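Local coordinates for Exo-beta-1,4-mannosidase (Rhizomucor miehei, PDB 4LYP), which probably hydrolyses terminal beta-linked mannose residues as a glycoside hydrolase family 5 exo-mannosidase, with transglycosylation activity as well, at residues 133-138 and 227-232; 87-92 and 141-146. One frame throughout, in Å; residues are numbered along the deposited sequence.

Contact 1: residues 133-138 and 227-232; sequences YLLDTM and DPVIMS
In the TIM barrel of this family 5 mannosidase, Leu135 on helix 125-140 packs against Val229 and Ile230, where the chain enters strand 230-234. Evidence for an apolar interface is the set of carbon contacts: CD2 of Leu135 lies 4.2 Å from CG1 of Ile230, the two side chains crossing at a slant. Val229 points one methyl, CG1, at the helix between Leu135 and Met138, three residues apart and so nearly one turn; it reaches CB of Met138 at 4.2 Å and the carbonyl O of Leu135 at 3.8 Å. That methyl stands anti to its own backbone N (chi1 171°), the setting that carries it toward the helix. All four side chains are buried, and the two segments together bury 191 Å².

At the margin of this patch a water links the Asp227 carboxylate to the backbone carbonyl of Leu135. It donates to Asp227 OD2 at 2.8 Å and, weakly, to Leu135 O at 3.0 Å. The other carboxylate oxygen, OD1, accepts from Val229 N at 2.9 Å with an N-H...O angle of 164°, met from above the carboxylate plane; this is an Asx turn within a type I beta turn from Asp227 to Ile230. Lys222 makes a salt bridge to the same OD1, which thus has two partners, while OD2 takes the water. Leu135 and Met138 also rest on Ala145 of strand 144-148, an arrangement typical of the helix-over-sheet layer of a beta/alpha barrel.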
loop_
_atom_site.group_PDB
_atom_site.type_symbol
_atom_site.label_atom_id
_atom_site.label_comp_id
_atom_site.label_asym_id
_atom_site.label_seq_id
_atom_site.Cartn_x
_atom_site.Cartn_y
_atom_site.Cartn_z
ATOM N N TYR A 133 -11.892 2.430 -13.434
ATOM C CA TYR A 133 -10.970 2.265 -14.542
ATOM C C TYR A 133 -9.673 1.581 -14.104
ATOM O O TYR A 133 -9.138 0.747 -14.839
ATOM C CB TYR A 133 -10.618 3.606 -15.216
ATOM C CG TYR A 133 -11.602 4.040 -16.249
ATOM C CD1 TYR A 133 -11.561 3.510 -17.498
ATOM C CD2 TYR A 133 -12.639 4.935 -15.924
ATOM C CE1 TYR A 133 -12.502 3.906 -18.476
ATOM C CE2 TYR A 133 -13.576 5.329 -16.871
ATOM C CZ TYR A 133 -13.520 4.801 -18.130
ATOM O OH TYR A 133 -14.409 5.179 -19.093
ATOM N N LEU A 134 -9.176 1.908 -12.912
ATOM C CA LEU A 134 -8.008 1.204 -12.386
ATOM C C LEU A 134 -8.229 -0.292 -12.344
ATOM O O LEU A 134 -7.435 -1.078 -12.864
ATOM C CB LEU A 134 -7.668 1.797 -11.013
ATOM C CG LEU A 134 -6.536 1.027 -10.257
ATOM C CD1 LEU A 134 -5.231 1.097 -11.024
ATOM C CD2 LEU A 134 -6.401 1.659 -8.896
ATOM N N LEU A 135 -9.373 -0.695 -11.789
ATOM C CA LEU A 135 -9.651 -2.098 -11.625
ATOM C C LEU A 135 -9.920 -2.777 -12.960
ATOM O O LEU A 135 -9.556 -3.938 -13.140
ATOM C CB LEU A 135 -10.825 -2.318 -10.668
ATOM C CG LEU A 135 -10.484 -2.025 -9.197
ATOM C CD1 LEU A 135 -11.726 -1.989 -8.307
ATOM C CD2 LEU A 135 -9.503 -3.071 -8.658
ATOM N N ASP A 136 -10.542 -2.068 -13.927
ATOM C CA ASP A 136 -10.765 -2.635 -15.213
ATOM C C ASP A 136 -9.446 -2.838 -15.980
ATOM O O ASP A 136 -9.267 -3.874 -16.648
ATOM C CB ASP A 136 -11.733 -1.777 -16.054
ATOM C CG ASP A 136 -12.005 -2.449 -17.368
ATOM O OD1 ASP A 136 -12.668 -3.485 -17.363
ATOM O OD2 ASP A 136 -11.516 -1.939 -18.404
ATOM N N THR A 137 -8.515 -1.890 -15.851
ATOM C CA THR A 137 -7.239 -1.997 -16.521
ATOM C C THR A 137 -6.418 -3.110 -15.903
ATOM O O THR A 137 -5.761 -3.892 -16.605
ATOM C CB THR A 137 -6.496 -0.659 -16.507
ATOM O OG1 THR A 137 -7.381 0.383 -16.986
ATOM C CG2 THR A 137 -5.239 -0.680 -17.324
ATOM N N MET A 138 -6.445 -3.215 -14.579
ATOM C CA MET A 138 -5.774 -4.343 -13.872
ATOM C C MET A 138 -6.332 -5.666 -14.402
ATOM O O MET A 138 -5.571 -6.600 -14.650
ATOM C CB MET A 138 -5.995 -4.208 -12.392
ATOM C CG MET A 138 -5.129 -3.085 -11.824
ATOM S SD MET A 138 -5.393 -2.843 -10.047
ATOM C CE MET A 138 -4.652 -4.360 -9.469
ATOM N N ASP A 227 -15.866 -9.227 -7.583
ATOM C CA ASP A 227 -14.870 -9.140 -8.634
ATOM C C ASP A 227 -13.616 -9.872 -8.200
ATOM O O ASP A 227 -12.944 -9.449 -7.259
ATOM C CB ASP A 227 -14.551 -7.631 -8.860
ATOM C CG ASP A 227 -13.672 -7.398 -10.021
ATOM O OD1 ASP A 227 -13.152 -8.389 -10.637
ATOM O OD2 ASP A 227 -13.509 -6.225 -10.427
ATOM N N PRO A 228 -13.250 -10.958 -8.924
ATOM C CA PRO A 228 -12.056 -11.698 -8.542
ATOM C C PRO A 228 -10.764 -10.963 -8.902
ATOM O O PRO A 228 -9.661 -11.445 -8.583
ATOM C CB PRO A 228 -12.159 -13.009 -9.316
ATOM C CG PRO A 228 -12.889 -12.565 -10.565
ATOM C CD PRO A 228 -13.918 -11.560 -10.125
ATOM N N VAL A 229 -10.840 -9.778 -9.544
ATOM C CA VAL A 229 -9.638 -8.941 -9.689
ATOM C C VAL A 229 -9.188 -8.412 -8.327
ATOM O O VAL A 229 -8.010 -8.115 -8.136
ATOM C CB VAL A 229 -9.929 -7.815 -10.698
ATOM C CG1 VAL A 229 -8.810 -6.788 -10.726
ATOM C CG2 VAL A 229 -10.137 -8.426 -12.105
ATOM N N ILE A 230 -10.118 -8.249 -7.372
ATOM C CA ILE A 230 -9.755 -7.842 -6.025
ATOM C C ILE A 230 -9.242 -9.085 -5.295
ATOM O O ILE A 230 -10.013 -10.044 -5.104
ATOM C CB ILE A 230 -10.967 -7.165 -5.354
ATOM C CG1 ILE A 230 -11.206 -5.815 -6.037
ATOM C CG2 ILE A 230 -10.711 -7.017 -3.841
ATOM C CD1 ILE A 230 -12.528 -5.178 -5.664
ATOM N N MET A 231 -7.989 -9.043 -4.855
ATOM C CA MET A 231 -7.402 -10.075 -4.013
ATOM C C MET A 231 -7.881 -9.945 -2.585
ATOM O O MET A 231 -8.183 -10.955 -1.907
ATOM C CB MET A 231 -5.860 -9.970 -4.090
ATOM C CG MET A 231 -5.205 -10.784 -2.977
ATOM S SD MET A 231 -3.417 -10.827 -3.210
ATOM C CE MET A 231 -2.854 -11.276 -1.559
ATOM N N SER A 232 -7.811 -8.745 -2.047
ATOM C CA SER A 232 -8.132 -8.566 -0.633
ATOM C C SER A 232 -8.690 -7.183 -0.350
ATOM O O SER A 232 -8.389 -6.210 -1.085
ATOM C CB SER A 232 -6.907 -8.853 0.264
ATOM O OG SER A 232 -5.946 -7.871 -0.005
HETATM O O HOH W 1 -12.215 -5.373 -12.732
#

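Contact 2: residues 87-92 and 141-146; sequences QMAEMG and YNMTAV
Ala89 meets Tyr141 and Met143 at the outer, helical layer of the beta/alpha barrel, where helix 78-90 runs past the turn leading into strand 144-148. Its methyl CB comes within 3.5 Å of Tyr141 CD1, approaching the ring obliquely, while CG of the same ring is 4.0 Å away. Two residues on from Tyr141, Met143 sends its terminal methyl against the helix: CE is 3.9 Å from Ala89 CB and 4.0 Å from Met88 CB. The methionine chain is extended beyond CG (chi2 177°, chi3 -179°), and this full length is what brings CE to the helix backbone. The two segments bury 147 Å² in all, with Met88 and Met143 buried and Ala89 and Tyr141 partly exposed.

Further out, neighbouring residues frame these groups. Tyr141 also touches Ile85 and Lys86 of the same helix, and both Met88 and Met143 lie on Leu96 of strand 95-99, the parallel neighbour of strand 144-148. Helix 78-90 ends within segment 87-92 and helix 125-140 ends just before Tyr141, each closed by a Schellman motif with Gly92 or Asn142 as C-prime residue at positive phi. In the first, Gly92 N bonds to Ala89 O at 2.9 Å, closing the helix end about one turn after the alanine that makes the contact. The nearest approach of Met143 to segment 87-92 is to the backbone, its CE lying 3.5 Å from Ala89 N.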
loop_
_atom_site.group_PDB
_atom_site.type_symbol
_atom_site.label_atom_id
_atom_site.label_comp_id
_atom_site.label_asym_id
_atom_site.label_seq_id
_atom_site.Cartn_x
_atom_site.Cartn_y
_atom_site.Cartn_z
ATOM N N GLN A 87 3.287 -0.817 -18.345
ATOM C CA GLN A 87 4.681 -0.907 -17.971
ATOM C C GLN A 87 4.900 -1.882 -16.838
ATOM O O GLN A 87 5.851 -2.691 -16.812
ATOM C CB GLN A 87 5.261 0.476 -17.528
ATOM C CG GLN A 87 5.354 1.468 -18.650
ATOM C CD GLN A 87 5.607 2.878 -18.157
ATOM O OE1 GLN A 87 5.452 3.220 -16.955
ATOM N NE2 GLN A 87 5.957 3.770 -19.074
ATOM N N MET A 88 4.008 -1.843 -15.839
ATOM C CA MET A 88 4.134 -2.748 -14.709
ATOM C C MET A 88 3.882 -4.183 -15.159
ATOM O O MET A 88 4.613 -5.103 -14.725
ATOM C CB MET A 88 3.200 -2.296 -13.559
ATOM C CG MET A 88 3.759 -1.085 -12.857
ATOM S SD MET A 88 2.836 -0.661 -11.353
ATOM C CE MET A 88 1.290 -0.016 -12.044
ATOM N N ALA A 89 2.967 -4.423 -16.056
ATOM C CA ALA A 89 2.738 -5.774 -16.582
ATOM C C ALA A 89 3.987 -6.255 -17.293
ATOM O O ALA A 89 4.422 -7.401 -17.126
ATOM C CB ALA A 89 1.577 -5.781 -17.544
ATOM N N GLU A 90 4.672 -5.359 -18.035
ATOM C CA GLU A 90 5.894 -5.732 -18.793
ATOM C C GLU A 90 7.031 -6.031 -17.823
ATOM O O GLU A 90 7.902 -6.823 -18.171
ATOM C CB GLU A 90 6.231 -4.619 -19.810
ATOM C CG GLU A 90 5.162 -4.653 -20.964
ATOM C CD GLU A 90 5.206 -3.443 -21.856
ATOM O OE1 GLU A 90 5.801 -2.353 -21.500
ATOM O OE2 GLU A 90 4.504 -3.529 -22.882
ATOM N N MET A 91 7.031 -5.439 -16.650
ATOM C CA MET A 91 8.022 -5.791 -15.665
ATOM C C MET A 91 7.624 -6.971 -14.779
ATOM O O MET A 91 8.335 -7.271 -13.799
ATOM C CB MET A 91 8.538 -4.618 -14.856
ATOM C CG MET A 91 7.673 -4.039 -13.857
ATOM S SD MET A 91 8.480 -2.572 -12.997
ATOM C CE MET A 91 8.013 -1.587 -14.244
ATOM N N GLY A 92 6.558 -7.671 -15.149
ATOM C CA GLY A 92 6.236 -8.911 -14.483
ATOM C C GLY A 92 5.323 -8.760 -13.267
ATOM O O GLY A 92 5.200 -9.717 -12.486
ATOM N N TYR A 141 -4.797 -6.767 -17.609
ATOM C CA TYR A 141 -3.422 -7.214 -17.482
ATOM C C TYR A 141 -3.243 -8.365 -16.487
ATOM O O TYR A 141 -2.111 -8.660 -16.040
ATOM C CB TYR A 141 -2.461 -6.032 -17.127
ATOM C CG TYR A 141 -2.325 -5.113 -18.331
ATOM C CD1 TYR A 141 -1.406 -5.513 -19.376
ATOM C CD2 TYR A 141 -3.096 -3.963 -18.492
ATOM C CE1 TYR A 141 -1.258 -4.689 -20.471
ATOM C CE2 TYR A 141 -2.979 -3.183 -19.589
ATOM C CZ TYR A 141 -2.058 -3.519 -20.594
ATOM O OH TYR A 141 -1.907 -2.669 -21.680
ATOM N N ASN A 142 -4.341 -8.996 -16.059
ATOM C CA ASN A 142 -4.343 -10.145 -15.188
ATOM C C ASN A 142 -3.679 -9.851 -13.859
ATOM O O ASN A 142 -3.044 -10.727 -13.310
ATOM C CB ASN A 142 -3.701 -11.357 -15.916
ATOM C CG ASN A 142 -4.653 -11.883 -17.057
ATOM O OD1 ASN A 142 -5.856 -11.968 -16.840
ATOM N ND2 ASN A 142 -4.101 -12.258 -18.190
ATOM N N MET A 143 -3.868 -8.671 -13.333
ATOM C CA MET A 143 -3.389 -8.309 -12.025
ATOM C C MET A 143 -4.497 -8.451 -10.983
ATOM O O MET A 143 -5.668 -8.265 -11.322
ATOM C CB MET A 143 -2.853 -6.880 -12.018
ATOM C CG MET A 143 -1.656 -6.668 -12.941
ATOM S SD MET A 143 -1.206 -4.921 -12.903
ATOM C CE MET A 143 0.162 -4.891 -14.062
ATOM N N THR A 144 -4.093 -8.598 -9.724
ATOM C CA THR A 144 -5.087 -8.517 -8.634
ATOM C C THR A 144 -4.755 -7.304 -7.759
ATOM O O THR A 144 -3.619 -6.793 -7.766
ATOM C CB THR A 144 -5.092 -9.779 -7.760
ATOM O OG1 THR A 144 -3.767 -10.009 -7.215
ATOM C CG2 THR A 144 -5.586 -10.975 -8.552
ATOM N N ALA A 145 -5.769 -6.837 -7.037
ATOM C CA ALA A 145 -5.691 -5.629 -6.250
ATOM C C ALA A 145 -5.811 -5.940 -4.754
ATOM O O ALA A 145 -6.704 -6.670 -4.311
ATOM C CB ALA A 145 -6.810 -4.671 -6.613
ATOM N N VAL A 146 -4.968 -5.283 -3.976
ATOM C CA VAL A 146 -5.160 -5.169 -2.523
ATOM C C VAL A 146 -5.806 -3.789 -2.302
ATOM O O VAL A 146 -5.191 -2.756 -2.658
ATOM C CB VAL A 146 -3.830 -5.304 -1.735
ATOM C CG1 VAL A 146 -4.029 -5.004 -0.283
ATOM C CG2 VAL A 146 -3.258 -6.707 -1.961
#

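How the contacts relate
Contact 1 is wholly buried, whereas contact 2 is partly buried, with Ala89 and Tyr141 at its more open margin. Their centres are 10 Å apart, and their segments alternate along the chain. Helix 125-140 supplies one side of contact 1 and leads directly into the segment 141-146 used by contact 2. Segments 227-232 and 141-146, which run into neighbouring parallel strands of the barrel sheet, are joined by probable hydrogen bonds from Met231 N to Ala145 O and from Ala145 N to Val229 O, each 2.8 Å. Leucine, isoleucine, valine and the base of a methionine, with a water at the edge, make contact 1; in contact 2 a small alanine methyl meets a tyrosine ring and a methionine methyl.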